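Local coordinates for uncharacterized conserved protein YjbQ/UPF0047 family, ortholog yugU B.subtilis (PDB 1VMH), which is of unknown function but belongs to the YjbQ/UPF0047 family and adopts the YjbQ-like fold, assembling as a trimer, at residues C54-A67 / W123-R137. Numbering follows the deposited sequence.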
ATOM      1  N   CYS A  54       1.436  -9.014   7.270  1.00 13.80           N
ATOM      2  CA  CYS A  54       0.983 -10.321   6.874  1.00 12.92           C
ATOM      3  C   CYS A  54       2.116 -11.104   6.236  1.00 13.64           C
ATOM      4  O   CYS A  54       2.589 -10.725   5.144  1.00 13.68           O
ATOM      5  CB  CYS A  54      -0.174 -10.187   5.900  1.00 14.97           C
ATOM      6  SG  CYS A  54      -0.728 -11.726   5.255  1.00 15.49           S
ATOM      7  N   PRO A  55       2.556 -12.197   6.857  1.00 12.81           N
ATOM      8  CA  PRO A  55       3.672 -12.985   6.287  1.00 13.30           C
ATOM      9  C   PRO A  55       3.281 -13.941   5.162  1.00 13.56           C
ATOM     10  O   PRO A  55       4.151 -14.732   4.705  1.00 16.90           O
ATOM     11  CB  PRO A  55       4.174 -13.771   7.498  1.00 14.98           C
ATOM     12  CG  PRO A  55       2.922 -14.017   8.288  1.00 13.02           C
ATOM     13  CD  PRO A  55       2.083 -12.766   8.132  1.00 11.79           C
ATOM     14  N   HIS A  56       2.043 -13.899   4.689  1.00 12.31           N
ATOM     15  CA  HIS A  56       1.531 -14.794   3.671  1.00 12.97           C
ATOM     16  C   HIS A  56       1.413 -14.074   2.339  1.00 12.91           C
ATOM     17  O   HIS A  56       0.833 -13.009   2.274  1.00 15.03           O
ATOM     18  CB  HIS A  56       0.155 -15.268   4.110  1.00 14.43           C
ATOM     19  CG  HIS A  56       0.171 -15.901   5.463  1.00 15.70           C
ATOM     20  ND1 HIS A  56       0.775 -17.118   5.697  1.00 13.81           N
ATOM     21  CD2 HIS A  56      -0.355 -15.503   6.647  1.00 14.78           C
ATOM     22  CE1 HIS A  56       0.641 -17.422   6.984  1.00 14.22           C
ATOM     23  NE2 HIS A  56      -0.055 -16.470   7.572  1.00 15.87           N
ATOM     24  N   THR A  57       1.892 -14.682   1.274  1.00 13.12           N
ATOM     25  CA  THR A  57       1.889 -14.064  -0.042  1.00 12.80           C
ATOM     26  C   THR A  57       0.546 -14.133  -0.772  1.00 12.89           C
ATOM     27  O   THR A  57       0.419 -13.543  -1.827  1.00 13.64           O
ATOM     28  CB  THR A  57       2.991 -14.624  -0.893  1.00 14.41           C
ATOM     29  OG1 THR A  57       2.796 -16.024  -1.026  1.00 15.75           O
ATOM     30  CG2 THR A  57       4.345 -14.333  -0.274  1.00 16.99           C
ATOM     31  N   THR A  58      -0.433 -14.824  -0.181  1.00 13.89           N
ATOM     32  CA  THR A  58      -1.791 -14.933  -0.730  1.00 14.65           C
ATOM     33  C   THR A  58      -2.829 -14.325   0.209  1.00 13.77           C
ATOM     34  O   THR A  58      -4.022 -14.602   0.109  1.00 14.56           O
ATOM     35  CB  THR A  58      -2.126 -16.354  -1.057  1.00 14.43           C
ATOM     36  OG1 THR A  58      -1.851 -17.150   0.098  1.00 14.64           O
ATOM     37  CG2 THR A  58      -1.301 -16.837  -2.233  1.00 13.50           C
ATOM     38  N   ALA A  59      -2.367 -13.419   1.079  1.00 12.84           N
ATOM     39  CA  ALA A  59      -3.232 -12.624   1.923  1.00 13.73           C
ATOM     40  C   ALA A  59      -2.547 -11.254   2.128  1.00 14.49           C
ATOM     41  O   ALA A  59      -1.393 -11.055   1.764  1.00 14.40           O
ATOM     42  CB  ALA A  59      -3.506 -13.314   3.218  1.00 14.63           C
ATOM     43  N   GLY A  60      -3.280 -10.320   2.703  1.00 14.43           N
ATOM     44  CA  GLY A  60      -2.747  -8.998   2.929  1.00 13.17           C
ATOM     45  C   GLY A  60      -3.463  -8.319   4.081  1.00 13.21           C
ATOM     46  O   GLY A  60      -4.178  -8.967   4.871  1.00 13.34           O
ATOM     47  N   ILE A  61      -3.185  -7.024   4.216  1.00 11.36           N
ATOM     48  CA  ILE A  61      -3.787  -6.188   5.265  1.00 11.43           C
ATOM     49  C   ILE A  61      -4.365  -4.950   4.605  1.00 12.44           C
ATOM     50  O   ILE A  61      -3.723  -4.353   3.745  1.00 12.99           O
ATOM     51  CB  ILE A  61      -2.754  -5.727   6.320  1.00 12.52           C
ATOM     52  CG1 ILE A  61      -1.941  -6.916   6.874  1.00 14.60           C
ATOM     53  CG2 ILE A  61      -3.426  -4.930   7.425  1.00 13.96           C
ATOM     54  CD1 ILE A  61      -2.652  -7.926   7.731  1.00 15.00           C
ATOM     55  N   THR A  62      -5.572  -4.558   4.968  1.00 12.34           N
ATOM     56  CA  THR A  62      -6.106  -3.284   4.523  1.00 13.30           C
ATOM     57  C   THR A  62      -6.866  -2.604   5.641  1.00 12.14           C
ATOM     58  O   THR A  62      -7.093  -3.205   6.679  1.00 13.79           O
ATOM     59  CB  THR A  62      -7.043  -3.425   3.299  1.00 13.89           C
ATOM     60  OG1 THR A  62      -7.191  -2.125   2.672  1.00 13.49           O
ATOM     61  CG2 THR A  62      -8.378  -3.995   3.673  1.00 14.49           C
ATOM     62  N   ILE A  63      -7.235  -1.351   5.455  1.00 13.08           N
ATOM     63  CA  ILE A  63      -8.048  -0.600   6.467  1.00 12.33           C
ATOM     64  C   ILE A  63      -9.253  -0.101   5.717  1.00 13.07           C
ATOM     65  O   ILE A  63      -9.087   0.535   4.673  1.00 14.22           O
ATOM     66  CB  ILE A  63      -7.220   0.531   7.092  1.00 14.14           C
ATOM     67  CG1 ILE A  63      -6.021  -0.066   7.863  1.00 14.32           C
ATOM     68  CG2 ILE A  63      -8.052   1.416   7.994  1.00 14.84           C
ATOM     69  CD1 ILE A  63      -5.093   0.900   8.589  1.00 16.48           C
ATOM     70  N   ASN A  64     -10.452  -0.366   6.211  1.00 12.17           N
ATOM     71  CA  ASN A  64     -11.625   0.039   5.462  1.00 13.58           C
ATOM     72  C   ASN A  64     -12.832   0.002   6.388  1.00 13.91           C
ATOM     73  O   ASN A  64     -12.698  -0.172   7.599  1.00 13.51           O
ATOM     74  CB  ASN A  64     -11.792  -0.773   4.161  1.00 16.13           C
ATOM     75  CG  ASN A  64     -12.382   0.052   3.022  1.00 13.74           C
ATOM     76  OD1 ASN A  64     -13.488   0.575   3.156  1.00 13.86           O
ATOM     77  ND2 ASN A  64     -11.636   0.195   1.913  1.00 16.19           N
ATOM     78  N   GLU A  65     -14.014   0.206   5.813  1.00 12.84           N
ATOM     79  CA  GLU A  65     -15.291   0.208   6.538  1.00 14.75           C
ATOM     80  C   GLU A  65     -15.463  -1.053   7.370  1.00 15.43           C
ATOM     81  O   GLU A  65     -15.344  -2.162   6.831  1.00 15.39           O
ATOM     82  CB  GLU A  65     -16.417   0.281   5.511  1.00 16.24           C
ATOM     83  CG  GLU A  65     -17.812  -0.057   6.018  1.00 19.00           C
ATOM     84  CD  GLU A  65     -18.371   1.009   6.914  1.00 17.87           C
ATOM     85  OE1 GLU A  65     -18.229   2.207   6.588  1.00 18.31           O
ATOM     86  OE2 GLU A  65     -18.936   0.663   7.963  1.00 17.54           O
ATOM     87  N   ASN A  66     -15.824  -0.874   8.643  1.00 14.31           N
ATOM     88  CA  ASN A  66     -15.924  -2.005   9.552  1.00 13.21           C
ATOM     89  C   ASN A  66     -17.283  -2.233  10.158  1.00 13.79           C
ATOM     90  O   ASN A  66     -17.395  -3.026  11.098  1.00 14.22           O
ATOM     91  CB  ASN A  66     -14.881  -1.825  10.692  1.00 15.13           C
ATOM     92  CG  ASN A  66     -15.229  -0.678  11.609  1.00 14.80           C
ATOM     93  OD1 ASN A  66     -16.195   0.037  11.357  1.00 20.05           O
ATOM     94  ND2 ASN A  66     -14.487  -0.531  12.736  1.00 23.58           N
ATOM     95  N   ALA A  67     -18.315  -1.573   9.650  1.00 13.53           N
ATOM     96  CA  ALA A  67     -19.655  -1.749  10.193  1.00 14.94           C
ATOM     97  C   ALA A  67     -20.729  -1.980   9.119  1.00 13.19           C
ATOM     98  O   ALA A  67     -21.908  -1.785   9.391  1.00 16.80           O
ATOM     99  CB  ALA A  67     -20.007  -0.564  11.047  1.00 17.69           C
ATOM    100  N   TRP A 123     -15.889   4.384  11.793  1.00 14.84           N
ATOM    101  CA  TRP A 123     -16.106   3.069  11.213  1.00 13.72           C
ATOM    102  C   TRP A 123     -14.938   2.606  10.318  1.00 13.31           C
ATOM    103  O   TRP A 123     -15.164   2.021   9.264  1.00 14.34           O
ATOM    104  CB  TRP A 123     -17.473   3.049  10.461  1.00 14.72           C
ATOM    105  CG  TRP A 123     -18.677   3.369  11.357  1.00 15.75           C
ATOM    106  CD1 TRP A 123     -19.573   4.386  11.217  1.00 21.86           C
ATOM    107  CD2 TRP A 123     -19.015   2.707  12.576  1.00 15.93           C
ATOM    108  NE1 TRP A 123     -20.485   4.364  12.253  1.00 19.11           N
ATOM    109  CE2 TRP A 123     -20.170   3.340  13.098  1.00 16.10           C
ATOM    110  CE3 TRP A 123     -18.476   1.597  13.263  1.00 16.83           C
ATOM    111  CZ2 TRP A 123     -20.779   2.920  14.283  1.00 21.81           C
ATOM    112  CZ3 TRP A 123     -19.098   1.178  14.450  1.00 22.72           C
ATOM    113  CH2 TRP A 123     -20.231   1.841  14.938  1.00 19.69           C
ATOM    114  N   GLN A 124     -13.715   2.924  10.750  1.00 13.71           N
ATOM    115  CA  GLN A 124     -12.536   2.514  10.086  1.00 11.72           C
ATOM    116  C   GLN A 124     -11.867   1.417  10.910  1.00 12.66           C
ATOM    117  O   GLN A 124     -11.474   1.607  12.030  1.00 14.82           O
ATOM    118  CB  GLN A 124     -11.622   3.722   9.895  1.00 14.67           C
ATOM    119  CG  GLN A 124     -10.454   3.430   9.039  1.00 15.06           C
ATOM    120  CD  GLN A 124      -9.546   4.629   8.849  1.00 13.86           C
ATOM    121  OE1 GLN A 124      -9.190   5.341   9.812  1.00 13.72           O
ATOM    122  NE2 GLN A 124      -9.074   4.803   7.617  1.00 13.98           N
ATOM    123  N   GLY A 125     -11.716   0.235  10.311  1.00 12.41           N
ATOM    124  CA  GLY A 125     -11.112  -0.946  10.960  1.00 13.01           C
ATOM    125  C   GLY A 125     -10.003  -1.547  10.156  1.00 12.30           C
ATOM    126  O   GLY A 125      -9.863  -1.262   8.983  1.00 13.44           O
ATOM    127  N   ILE A 126      -9.219  -2.378  10.835  1.00 12.86           N
ATOM    128  CA  ILE A 126      -8.029  -3.022  10.282  1.00 12.91           C
ATOM    129  C   ILE A 126      -8.398  -4.449   9.963  1.00 13.95           C
ATOM    130  O   ILE A 126      -8.949  -5.154  10.832  1.00 13.36           O
ATOM    131  CB  ILE A 126      -6.878  -3.022  11.267  1.00 14.59           C
ATOM    132  CG1 ILE A 126      -6.529  -1.613  11.759  1.00 15.89           C
ATOM    133  CG2 ILE A 126      -5.666  -3.677  10.600  1.00 14.71           C
ATOM    134  CD1 ILE A 126      -5.819  -1.603  13.110  1.00 18.55           C
ATOM    135  N   TYR A 127      -8.168  -4.884   8.717  1.00 13.97           N
ATOM    136  CA  TYR A 127      -8.550  -6.188   8.225  1.00 12.81           C
ATOM    137  C   TYR A 127      -7.405  -7.013   7.710  1.00 11.95           C
ATOM    138  O   TYR A 127      -6.546  -6.528   6.988  1.00 13.45           O
ATOM    139  CB  TYR A 127      -9.501  -6.020   7.063  1.00 14.04           C
ATOM    140  CG  TYR A 127     -10.892  -5.647   7.420  1.00 13.21           C
ATOM    141  CD1 TYR A 127     -11.766  -6.611   7.884  1.00 14.40           C
ATOM    142  CD2 TYR A 127     -11.357  -4.369   7.251  1.00 15.61           C
ATOM    143  CE1 TYR A 127     -13.071  -6.303   8.190  1.00 14.16           C
ATOM    144  CE2 TYR A 127     -12.668  -4.061   7.523  1.00 19.58           C
ATOM    145  CZ  TYR A 127     -13.509  -5.037   7.999  1.00 16.97           C
ATOM    146  OH  TYR A 127     -14.849  -4.749   8.274  1.00 19.40           O
ATOM    147  N   PHE A 128      -7.377  -8.275   8.112  1.00 12.27           N
ATOM    148  CA  PHE A 128      -6.641  -9.312   7.391  1.00 12.20           C
ATOM    149  C   PHE A 128      -7.490  -9.735   6.182  1.00 13.82           C
ATOM    150  O   PHE A 128      -8.667 -10.088   6.354  1.00 13.78           O
ATOM    151  CB  PHE A 128      -6.462 -10.508   8.316  1.00 13.61           C
ATOM    152  CG  PHE A 128      -5.614 -11.601   7.769  1.00 13.89           C
ATOM    153  CD1 PHE A 128      -6.134 -12.554   6.956  1.00 12.52           C
ATOM    154  CD2 PHE A 128      -4.264 -11.688   8.087  1.00 14.13           C
ATOM    155  CE1 PHE A 128      -5.334 -13.584   6.444  1.00 14.10           C
ATOM    156  CE2 PHE A 128      -3.495 -12.722   7.604  1.00 15.67           C
ATOM    157  CZ  PHE A 128      -4.015 -13.642   6.779  1.00 15.10           C
ATOM    158  N   THR A 129      -6.931  -9.661   4.961  1.00 13.31           N
ATOM    159  CA  THR A 129      -7.645  -9.969   3.734  1.00 13.18           C
ATOM    160  C   THR A 129      -7.141 -11.326   3.200  1.00 13.32           C
ATOM    161  O   THR A 129      -6.062 -11.424   2.590  1.00 13.80           O
ATOM    162  CB  THR A 129      -7.510  -8.858   2.645  1.00 14.04           C
ATOM    163  OG1 THR A 129      -6.136  -8.714   2.264  1.00 14.30           O
ATOM    164  CG2 THR A 129      -7.890  -7.498   3.262  1.00 14.85           C
ATOM    165  N   GLU A 130      -7.929 -12.376   3.431  1.00 13.31           N
ATOM    166  CA  GLU A 130      -7.610 -13.701   2.953  1.00 13.57           C
ATOM    167  C   GLU A 130      -8.043 -13.822   1.518  1.00 13.91           C
ATOM    168  O   GLU A 130      -9.214 -13.578   1.222  1.00 16.08           O
ATOM    169  CB  GLU A 130      -8.333 -14.739   3.815  1.00 14.79           C
ATOM    170  CG  GLU A 130      -8.233 -16.183   3.299  1.00 12.30           C
ATOM    171  CD  GLU A 130      -6.821 -16.691   3.406  1.00 14.63           C
ATOM    172  OE1 GLU A 130      -6.004 -16.379   2.525  1.00 15.32           O
ATOM    173  OE2 GLU A 130      -6.515 -17.427   4.370  1.00 17.21           O
ATOM    174  N   PHE A 131      -7.141 -14.289   0.648  1.00 14.09           N
ATOM    175  CA  PHE A 131      -7.499 -14.635  -0.725  1.00 13.05           C
ATOM    176  C   PHE A 131      -7.314 -16.108  -1.153  1.00 12.62           C
ATOM    177  O   PHE A 131      -7.641 -16.456  -2.301  1.00 14.23           O
ATOM    178  CB  PHE A 131      -6.797 -13.703  -1.699  1.00 12.72           C
ATOM    179  CG  PHE A 131      -7.158 -12.250  -1.479  1.00 14.56           C
ATOM    180  CD1 PHE A 131      -8.460 -11.806  -1.688  1.00 13.69           C
ATOM    181  CD2 PHE A 131      -6.200 -11.346  -1.039  1.00 15.58           C
ATOM    182  CE1 PHE A 131      -8.799 -10.468  -1.497  1.00 15.45           C
ATOM    183  CE2 PHE A 131      -6.531 -10.002  -0.834  1.00 15.35           C
ATOM    184  CZ  PHE A 131      -7.811  -9.577  -1.047  1.00 14.69           C
ATOM    185  N   ASP A 132      -6.802 -16.941  -0.255  1.00 14.88           N
ATOM    186  CA  ASP A 132      -6.611 -18.390  -0.509  1.00 14.81           C
ATOM    187  C   ASP A 132      -6.893 -19.237   0.715  1.00 18.15           C
ATOM    188  O   ASP A 132      -6.083 -20.075   1.105  1.00 17.07           O
ATOM    189  CB  ASP A 132      -5.200 -18.666  -1.028  1.00 14.08           C
ATOM    190  CG  ASP A 132      -5.047 -20.083  -1.589  1.00 18.09           C
ATOM    191  OD1 ASP A 132      -6.027 -20.642  -2.136  1.00 21.70           O
ATOM    192  OD2 ASP A 132      -3.922 -20.606  -1.494  1.00 19.12           O
ATOM    193  N   GLY A 133      -8.047 -19.006   1.337  1.00 17.86           N
ATOM    194  CA  GLY A 133      -8.441 -19.805   2.499  1.00 17.79           C
ATOM    195  C   GLY A 133      -9.196 -21.047   2.061  1.00 17.80           C
ATOM    196  O   GLY A 133      -9.418 -21.248   0.875  1.00 18.39           O
ATOM    197  N   PRO A 134      -9.617 -21.870   3.025  1.00 17.87           N
ATOM    198  CA  PRO A 134      -9.425 -21.754   4.472  1.00 16.16           C
ATOM    199  C   PRO A 134      -8.041 -22.263   4.883  1.00 19.61           C
ATOM    200  O   PRO A 134      -7.587 -23.326   4.431  1.00 19.15           O
ATOM    201  CB  PRO A 134     -10.535 -22.650   5.028  1.00 17.86           C
ATOM    202  CG  PRO A 134     -10.674 -23.705   4.017  1.00 21.34           C
ATOM    203  CD  PRO A 134     -10.421 -23.059   2.685  1.00 20.79           C
ATOM    204  N   ARG A 135      -7.370 -21.500   5.730  1.00 16.03           N
ATOM    205  CA  ARG A 135      -6.016 -21.811   6.135  1.00 17.31           C
ATOM    206  C   ARG A 135      -5.752 -21.324   7.554  1.00 17.71           C
ATOM    207  O   ARG A 135      -6.433 -20.442   8.079  1.00 17.35           O
ATOM    208  CB  ARG A 135      -5.004 -21.172   5.179  1.00 17.35           C
ATOM    209  CG  ARG A 135      -4.911 -21.827   3.809  1.00 17.92           C
ATOM    210  CD  ARG A 135      -3.866 -21.142   2.956  1.00 20.96           C
ATOM    211  NE  ARG A 135      -3.761 -21.708   1.613  1.00 18.93           N
ATOM    212  CZ  ARG A 135      -2.999 -22.745   1.270  1.00 22.17           C
ATOM    213  NH1 ARG A 135      -2.240 -23.372   2.166  1.00 27.39           N
ATOM    214  NH2 ARG A 135      -2.988 -23.159   0.012  1.00 22.13           N
ATOM    215  N   ASP A 136      -4.766 -21.945   8.173  1.00 17.27           N
ATOM    216  CA  ASP A 136      -4.215 -21.462   9.432  1.00 18.18           C
ATOM    217  C   ASP A 136      -3.199 -20.376   9.093  1.00 16.59           C
ATOM    218  O   ASP A 136      -2.194 -20.639   8.427  1.00 18.71           O
ATOM    219  CB  ASP A 136      -3.577 -22.603  10.216  1.00 19.30           C
ATOM    220  CG  ASP A 136      -4.605 -23.644  10.663  1.00 24.76           C
ATOM    221  OD1 ASP A 136      -5.613 -23.260  11.302  1.00 24.93           O
ATOM    222  OD2 ASP A 136      -4.413 -24.832  10.353  1.00 33.67           O
ATOM    223  N   ARG A 137      -3.500 -19.158   9.533  1.00 15.75           N
ATOM    224  CA  ARG A 137      -2.734 -17.965   9.205  1.00 14.47           C
ATOM    225  C   ARG A 137      -2.175 -17.301  10.453  1.00 13.78           C
ATOM    226  O   ARG A 137      -2.605 -17.571  11.572  1.00 15.25           O
ATOM    227  CB  ARG A 137      -3.615 -16.945   8.457  1.00 13.72           C
ATOM    228  CG  ARG A 137      -4.245 -17.451   7.175  1.00 15.04           C
ATOM    229  CD  ARG A 137      -3.243 -17.949   6.139  1.00 15.65           C
ATOM    230  NE  ARG A 137      -3.686 -17.698   4.774  1.00 16.29           N
ATOM    231  CZ  ARG A 137      -2.904 -17.811   3.700  1.00 16.32           C
ATOM    232  NH1 ARG A 137      -1.677 -18.285   3.804  1.00 15.05           N
ATOM    233  NH2 ARG A 137      -3.353 -17.457   2.514  1.00 15.47           N
TER
HETATM  234  O   HOH W   1      -1.595 -19.867  -0.521  1.00 27.05           O
HETATM  235  O   HOH W   2       0.632 -17.634   1.532  1.00 34.81           O
HETATM  236  O   HOH W   3      -9.673   3.339   5.154  1.00 13.40           O
HETATM  237  O   HOH W   4     -16.389   3.936   7.163  1.00 21.86           O
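Trp123 receives the CB of Ala67 over one face of its indole, and its O accepts a hydrogen bond from Asn66 N. Gln124 then runs out extended, CG anti to the backbone N (chi1 -172°), and lays CG against Ile63 CG2 at 3.3 Å. Its OE1 accepts a hydrogen bond from Gly121 N, and its NE2 donates one to Cys54 O of the second subunit. From Gln124 to Glu130 the chain pairs antiparallel with 59-65. Gly125 with Asn64, Tyr127 with Thr62 and Thr129 with Gly60 each exchange two backbone hydrogen bonds. The Tyr127 ring presents its edge to Glu65 O, which lies 3.0 Å from Tyr127 OH. On the other face of the sheet, the Phe128 ring meets Ala59 CB through CZ (3.6 Å) and Cys54 SG through CE2 (3.8 Å). Back on the Tyr127 face, Thr129 CG2 touches Thr62 CG2. Phe131 N hydrogen-bonds Thr58 O. Arg137 grips Glu130 side-on in a salt bridge, NE to OE2 and NH2 to OE1; Thr23 OG1 also hydrogen-bonds OE2. The same NH2 reaches Thr58 OG1 at 2.9 Å, in the guanidinium plane. Arg137 CD sits over the centre of the His56 ring, a CH-pi contact, while His56 NE2 hydrogen-bonds Lys138 N. Arg137 thus joins the 56-59 turn to strand 136-143, its buried charge probably balanced by Glu130.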